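Inositol dehydrogenase from Lactobacillus casei probably catalyses the NAD-dependent oxidation of scyllo-inositol, holding its cofactor on a Rossmann-fold domain. Local coordinates of one contact, PDB 4N54 (chain A, 2.05 Å), residues 135-140 and 193-198, beside the matching contact of the related inositol 2-dehydrogenase/D-chiro-inositol 3-dehydrogenase from Lactobacillus casei, PDB 4MIE (chain B, 2.00 Å), residues 136-141 and 186-191. Structure 2 is superposed on structure 1 by the backbone atoms of these residues (RMSD 0.29 Å); each is numbered along its deposited sequence.

Structure 1 (4N54); sequences GFMRRF and SIHDID. With NAI (1,4-dihydronicotinamide adenine dinucleotide), chain C; 2H3 ((1r,2r,3r,4r,5r,6r)-cyclohexane-1,2,3,4,5,6-hexol), chain D.
Both oxygens of Asp-198 are gripped side-on by Arg-139: NE reaches OD2 at 2.7 Å, in the guanidinium plane and on the syn lone pair, and NH2 bonds OD1. The carboxylate stacks on one face of the Phe-136 ring, CB 3.8 Å from the centroid (CH-pi), and Ile-194 CG1 packs 4.1 Å from Phe-136 CZ. Arg-138 lays its guanidinium flat over His-195 CB, 4° from the imidazole plane, and NH1 makes a 3.1 Å salt bridge to Asp-196 OD1 from above the carboxylate plane. Ser-164 OG bonds OD1; Ser-166 OG bonds Asp-196 OD2 and Arg-138 NH2. Water 1 joins Arg-138 N to His-195 ND1. Loop 135-140, after the last Rossmann strand, meets helix 193-204 beside the cofactor and inositol pockets: His-195 NE2 hydrogen-bonds scyllo-inositol O2, and Met-137 SD, 3.4 Å from His-195 CE1, receives a weak bond from nicotinamide N7N.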
# COMPACT_ATOMS: atom_id res chain seq x y z
N GLY A 135 -17.61 7.76 -26.78
CA GLY A 135 -17.22 6.72 -25.85
C GLY A 135 -16.02 6.97 -24.97
O GLY A 135 -15.15 6.13 -24.87
N PHE A 136 -15.98 8.12 -24.34
CA PHE A 136 -15.02 8.37 -23.30
C PHE A 136 -15.47 7.71 -21.99
O PHE A 136 -15.97 8.36 -21.10
CB PHE A 136 -14.82 9.86 -23.11
CG PHE A 136 -14.03 10.52 -24.20
CD1 PHE A 136 -12.75 10.12 -24.48
CD2 PHE A 136 -14.56 11.55 -24.93
CE1 PHE A 136 -12.03 10.71 -25.46
CE2 PHE A 136 -13.83 12.15 -25.90
CZ PHE A 136 -12.57 11.73 -26.17
N MET A 137 -15.26 6.40 -21.91
CA MET A 137 -15.80 5.60 -20.83
C MET A 137 -15.27 5.92 -19.43
O MET A 137 -15.93 5.62 -18.46
CB MET A 137 -15.62 4.11 -21.12
CG MET A 137 -14.23 3.58 -20.86
SD MET A 137 -12.99 4.32 -21.89
CE MET A 137 -11.56 3.46 -21.33
N ARG A 138 -14.09 6.52 -19.34
CA ARG A 138 -13.55 6.89 -18.06
C ARG A 138 -14.48 7.80 -17.26
O ARG A 138 -14.48 7.77 -16.05
CB ARG A 138 -12.19 7.55 -18.21
CG ARG A 138 -11.09 6.59 -18.56
CD ARG A 138 -9.75 7.24 -18.56
NE ARG A 138 -8.81 6.49 -19.38
CZ ARG A 138 -7.52 6.74 -19.44
NH1 ARG A 138 -6.99 7.70 -18.72
NH2 ARG A 138 -6.75 6.01 -20.21
N ARG A 139 -15.26 8.61 -17.96
CA ARG A 139 -16.24 9.48 -17.33
C ARG A 139 -17.28 8.69 -16.56
O ARG A 139 -17.94 9.22 -15.70
CB ARG A 139 -16.94 10.35 -18.37
CG ARG A 139 -16.04 11.28 -19.10
CD ARG A 139 -16.79 12.47 -19.57
NE ARG A 139 -15.96 13.40 -20.30
CZ ARG A 139 -16.33 14.64 -20.58
NH1 ARG A 139 -17.50 15.09 -20.17
NH2 ARG A 139 -15.52 15.43 -21.25
N PHE A 140 -17.41 7.42 -16.90
CA PHE A 140 -18.34 6.54 -16.24
C PHE A 140 -17.69 5.64 -15.19
O PHE A 140 -18.38 4.95 -14.46
CB PHE A 140 -19.08 5.70 -17.25
CG PHE A 140 -20.12 6.44 -18.01
CD1 PHE A 140 -19.81 7.06 -19.19
CD2 PHE A 140 -21.41 6.50 -17.57
CE1 PHE A 140 -20.76 7.73 -19.89
CE2 PHE A 140 -22.36 7.17 -18.27
CZ PHE A 140 -22.03 7.78 -19.43
N SER A 193 -3.65 8.77 -25.65
CA SER A 193 -3.55 10.03 -24.94
C SER A 193 -4.84 10.83 -24.97
O SER A 193 -5.02 11.73 -24.18
CB SER A 193 -2.39 10.86 -25.49
OG SER A 193 -1.14 10.40 -25.07
N ILE A 194 -5.73 10.48 -25.87
CA ILE A 194 -6.96 11.22 -26.01
C ILE A 194 -7.90 11.03 -24.82
O ILE A 194 -8.65 11.93 -24.49
CB ILE A 194 -7.66 10.92 -27.34
CG1 ILE A 194 -8.74 11.95 -27.59
CG2 ILE A 194 -8.22 9.53 -27.34
CD1 ILE A 194 -9.19 12.04 -28.95
N HIS A 195 -7.84 9.87 -24.17
CA HIS A 195 -8.58 9.65 -22.94
C HIS A 195 -8.16 10.62 -21.86
O HIS A 195 -8.98 11.15 -21.14
CB HIS A 195 -8.34 8.25 -22.41
CG HIS A 195 -9.04 7.18 -23.17
ND1 HIS A 195 -10.38 6.91 -23.00
CD2 HIS A 195 -8.59 6.28 -24.08
CE1 HIS A 195 -10.72 5.91 -23.78
NE2 HIS A 195 -9.66 5.51 -24.44
N ASP A 196 -6.85 10.84 -21.76
CA ASP A 196 -6.27 11.70 -20.76
C ASP A 196 -6.59 13.16 -21.03
O ASP A 196 -6.79 13.92 -20.12
CB ASP A 196 -4.77 11.50 -20.73
CG ASP A 196 -4.38 10.09 -20.42
OD1 ASP A 196 -4.63 9.63 -19.30
OD2 ASP A 196 -3.81 9.44 -21.30
N ILE A 197 -6.62 13.52 -22.30
CA ILE A 197 -6.98 14.87 -22.68
C ILE A 197 -8.39 15.18 -22.22
O ILE A 197 -8.63 16.21 -21.62
CB ILE A 197 -6.87 15.06 -24.19
CG1 ILE A 197 -5.40 15.14 -24.59
CG2 ILE A 197 -7.61 16.29 -24.62
CD1 ILE A 197 -5.18 15.24 -26.01
N ASP A 198 -9.29 14.25 -22.45
CA ASP A 198 -10.66 14.41 -22.02
C ASP A 198 -10.82 14.50 -20.51
O ASP A 198 -11.63 15.25 -20.02
CB ASP A 198 -11.53 13.31 -22.57
CG ASP A 198 -12.97 13.52 -22.25
OD1 ASP A 198 -13.58 14.41 -22.85
OD2 ASP A 198 -13.51 12.80 -21.39
PA NAI C . -10.10 -4.13 -33.95
O1A NAI C . -9.19 -3.93 -35.05
O2A NAI C . -9.85 -5.07 -32.87
O5B NAI C . -11.52 -4.42 -34.47
C5B NAI C . -11.97 -3.86 -35.67
C4B NAI C . -13.33 -4.40 -36.05
O4B NAI C . -13.88 -3.49 -36.98
C3B NAI C . -13.28 -5.73 -36.76
O3B NAI C . -14.48 -6.40 -36.49
C2B NAI C . -13.34 -5.38 -38.22
O2B NAI C . -13.98 -6.43 -38.91
C1B NAI C . -14.21 -4.16 -38.18
N9A NAI C . -14.00 -3.29 -39.34
C8A NAI C . -12.85 -2.83 -39.76
N7A NAI C . -12.99 -2.06 -40.84
C5A NAI C . -14.28 -2.00 -41.11
C6A NAI C . -15.13 -1.36 -42.11
N6A NAI C . -14.57 -0.61 -43.04
N1A NAI C . -16.45 -1.53 -42.07
C2A NAI C . -16.98 -2.29 -41.12
N3A NAI C . -16.28 -2.91 -40.16
C4A NAI C . -14.95 -2.82 -40.11
O3 NAI C . -10.28 -2.69 -33.34
PN NAI C . -10.66 -2.38 -31.85
O1N NAI C . -9.48 -2.53 -31.04
O2N NAI C . -11.87 -3.06 -31.50
O5D NAI C . -10.99 -0.85 -31.95
C5D NAI C . -12.27 -0.37 -32.30
C4D NAI C . -12.50 1.09 -31.95
O4D NAI C . -12.71 1.21 -30.57
C3D NAI C . -11.34 2.00 -32.31
O3D NAI C . -11.85 3.21 -32.80
C2D NAI C . -10.66 2.20 -30.98
O2D NAI C . -10.01 3.45 -30.90
C1D NAI C . -11.79 2.07 -29.98
N1N NAI C . -11.38 1.43 -28.76
C2N NAI C . -11.70 2.03 -27.65
C3N NAI C . -11.38 1.53 -26.42
C7N NAI C . -11.76 2.30 -25.20
O7N NAI C . -11.14 2.15 -24.22
N7N NAI C . -12.76 3.14 -25.19
C4N NAI C . -10.64 0.24 -26.31
C5N NAI C . -10.36 -0.33 -27.60
C6N NAI C . -10.75 0.28 -28.77
O3 2H3 D . -8.12 2.18 -23.88
C3 2H3 D . -7.25 2.04 -24.94
C4 2H3 D . -6.71 0.64 -25.01
O4 2H3 D . -5.91 0.40 -23.92
C5 2H3 D . -5.81 0.47 -26.20
O5 2H3 D . -5.31 -0.80 -26.26
C6 2H3 D . -6.55 0.79 -27.45
O6 2H3 D . -5.74 0.63 -28.54
C1 2H3 D . -7.04 2.19 -27.47
O1 2H3 D . -7.86 2.33 -28.56
C2 2H3 D . -7.98 2.49 -26.16
O2 2H3 D . -8.28 3.81 -26.05
O HOH W 1 -12.55 7.87 -21.30

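Structure 2 (4MIE); sequences GFMRRY and LIHEID.
Glu-189 OE2 is gripped end-on by both terminal nitrogens of Arg-139, NH1 at 2.9 Å and NH2 at 3.0 Å, which reach it from the same face of the carboxylate. The Glu-189 chain bends at chi2 (74°), which brings OE2 to the guanidinium edge, while His-167 ND1 hydrogen-bonds OE1 and Glu-192 adds a salt bridge to Arg-139 NH1. Arg-140 holds Asp-191 side-on: NE meets the syn lone pair of OD2 at 2.9 Å, in the guanidinium plane, and NH2 bonds OD1. The carboxylate stacks on one face of the Phe-137 ring, CB 3.6 Å from the centroid (CH-pi), and Ile-187 CG1 packs 3.9 Å from Phe-137 CE1. Arg-139 lays its guanidinium flat over His-188 CB, 9° from the imidazole plane. Water 2 joins Arg-139 N to His-188 ND1, and Met-138 SD lies 3.4 Å from His-188 CE1.

How the two compare
The link from the first arginine to the helix is kept, but with another acid: Arg-138(A) NH1 meets Asp-196(A) OD1 at 3.1 Å, whereas Arg-139(B) NH1 and Arg-139(B) NH2 both bond Glu-189(B) OE2, NH1 at 2.9 Å. Over the shared CB position, OD1 of Asp-196(A) lies 1.0 Å apart from CD of Glu-189(B). OE2 of Glu-189(B) has no counterpart in Asp-196(A); Arg-138(A) NH1 stands 2.2 Å apart from its place after superposition. The end of Arg-138(A) keeps its place in Arg-139(B), and the longer acid extends to it. The side-on pairing Arg-139(A) with Asp-198(A) recurs as Arg-140(B) with Asp-191(B), and the bridging water is common to both. Phe-136(A), Met-137(A) and His-195(A) keep their places in Phe-137(B), Met-138(B) and His-188(B). NAD(H) and scyllo-inositol are bound in structure 1 alone; in structure 2 protein atoms outside the segments reach into part of the cofactor's place, and glycerol occupies the inositol place wholly or in part. In the packing, the models of Ile-194(A) and Ile-187(B) differ at chi2 (162° against 73°), with CD1 atoms 1.2 Å apart, yet both touch the phenylalanine through CG1. Away from the contact, OH of Tyr-141(B) has no counterpart in Phe-140(A), and from a shared CB, OG of Ser-193(A) and the branched end of Leu-186(B), two buried residues, stand in different places.

Structure 2 (4MIE)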
# COMPACT_ATOMS: atom_id res chain seq x y z
N GLY B 136 -17.40 7.90 -27.06
CA GLY B 136 -17.10 6.90 -26.07
C GLY B 136 -15.95 7.15 -25.13
O GLY B 136 -15.04 6.35 -25.06
N PHE B 137 -15.99 8.26 -24.43
CA PHE B 137 -15.03 8.58 -23.40
C PHE B 137 -15.50 7.95 -22.11
O PHE B 137 -16.10 8.59 -21.29
CB PHE B 137 -14.81 10.08 -23.24
CG PHE B 137 -14.10 10.74 -24.40
CD1 PHE B 137 -12.91 10.23 -24.88
CD2 PHE B 137 -14.61 11.86 -24.99
CE1 PHE B 137 -12.27 10.82 -25.91
CE2 PHE B 137 -13.97 12.46 -26.02
CZ PHE B 137 -12.79 11.94 -26.49
N MET B 138 -15.21 6.67 -21.96
CA MET B 138 -15.74 5.89 -20.86
C MET B 138 -15.11 6.15 -19.49
O MET B 138 -15.67 5.76 -18.50
CB MET B 138 -15.67 4.41 -21.19
CG MET B 138 -14.30 3.82 -21.04
SD MET B 138 -13.09 4.49 -22.15
CE MET B 138 -11.76 3.41 -21.75
N ARG B 139 -13.96 6.81 -19.46
CA ARG B 139 -13.29 7.16 -18.20
C ARG B 139 -14.23 7.89 -17.24
O ARG B 139 -14.21 7.66 -16.06
CB ARG B 139 -12.04 8.00 -18.45
CG ARG B 139 -10.92 7.35 -19.24
CD ARG B 139 -10.12 6.35 -18.45
NE ARG B 139 -9.01 5.82 -19.22
CZ ARG B 139 -7.80 6.33 -19.22
NH1 ARG B 139 -7.53 7.36 -18.44
NH2 ARG B 139 -6.85 5.80 -19.95
N ARG B 140 -15.07 8.75 -17.80
CA ARG B 140 -16.04 9.53 -17.05
C ARG B 140 -17.07 8.68 -16.32
O ARG B 140 -17.69 9.14 -15.41
CB ARG B 140 -16.78 10.50 -17.99
CG ARG B 140 -15.92 11.42 -18.83
CD ARG B 140 -16.77 12.56 -19.30
NE ARG B 140 -16.14 13.50 -20.21
CZ ARG B 140 -16.68 14.67 -20.51
NH1 ARG B 140 -17.83 15.02 -19.98
NH2 ARG B 140 -16.07 15.48 -21.34
N TYR B 141 -17.23 7.45 -16.76
CA TYR B 141 -18.19 6.54 -16.19
C TYR B 141 -17.56 5.52 -15.22
O TYR B 141 -18.26 4.79 -14.53
CB TYR B 141 -18.92 5.80 -17.29
CG TYR B 141 -19.75 6.66 -18.21
CD1 TYR B 141 -19.19 7.24 -19.32
CD2 TYR B 141 -21.10 6.86 -17.99
CE1 TYR B 141 -19.94 8.02 -20.18
CE2 TYR B 141 -21.86 7.63 -18.83
CZ TYR B 141 -21.27 8.22 -19.93
OH TYR B 141 -22.02 8.98 -20.78
N LEU B 186 -3.61 8.80 -25.53
CA LEU B 186 -3.65 10.01 -24.70
C LEU B 186 -4.99 10.75 -24.77
O LEU B 186 -5.34 11.46 -23.86
CB LEU B 186 -2.51 10.97 -25.06
CG LEU B 186 -2.27 12.19 -24.17
CD1 LEU B 186 -1.84 11.78 -22.82
CD2 LEU B 186 -1.27 13.14 -24.77
N ILE B 187 -5.72 10.54 -25.85
CA ILE B 187 -7.06 11.07 -26.01
C ILE B 187 -7.92 10.88 -24.77
O ILE B 187 -8.69 11.74 -24.42
CB ILE B 187 -7.77 10.50 -27.27
CG1 ILE B 187 -8.87 11.44 -27.73
CG2 ILE B 187 -8.31 9.16 -27.05
CD1 ILE B 187 -8.36 12.68 -28.36
N HIS B 188 -7.74 9.77 -24.07
CA HIS B 188 -8.51 9.48 -22.89
C HIS B 188 -8.20 10.47 -21.77
O HIS B 188 -9.09 11.03 -21.19
CB HIS B 188 -8.32 8.04 -22.43
CG HIS B 188 -9.04 7.05 -23.29
ND1 HIS B 188 -10.40 6.86 -23.24
CD2 HIS B 188 -8.57 6.18 -24.21
CE1 HIS B 188 -10.74 5.92 -24.09
NE2 HIS B 188 -9.65 5.49 -24.70
N GLU B 189 -6.92 10.66 -21.51
CA GLU B 189 -6.47 11.63 -20.52
C GLU B 189 -6.86 13.06 -20.91
O GLU B 189 -7.21 13.86 -20.08
CB GLU B 189 -4.97 11.53 -20.33
CG GLU B 189 -4.51 10.38 -19.47
CD GLU B 189 -4.62 9.05 -20.16
OE1 GLU B 189 -4.40 9.01 -21.36
OE2 GLU B 189 -4.92 8.07 -19.49
N ILE B 190 -6.80 13.35 -22.20
CA ILE B 190 -7.15 14.66 -22.70
C ILE B 190 -8.58 15.04 -22.37
O ILE B 190 -8.83 16.09 -21.85
CB ILE B 190 -6.85 14.80 -24.19
CG1 ILE B 190 -5.36 14.92 -24.41
CG2 ILE B 190 -7.54 16.00 -24.77
CD1 ILE B 190 -4.96 14.95 -25.80
N ASP B 191 -9.51 14.14 -22.65
CA ASP B 191 -10.89 14.33 -22.24
C ASP B 191 -11.06 14.32 -20.74
O ASP B 191 -11.79 15.12 -20.19
CB ASP B 191 -11.81 13.29 -22.85
CG ASP B 191 -13.22 13.45 -22.37
OD1 ASP B 191 -13.91 14.30 -22.90
OD2 ASP B 191 -13.63 12.76 -21.44
O HOH W 2 -12.50 8.15 -21.83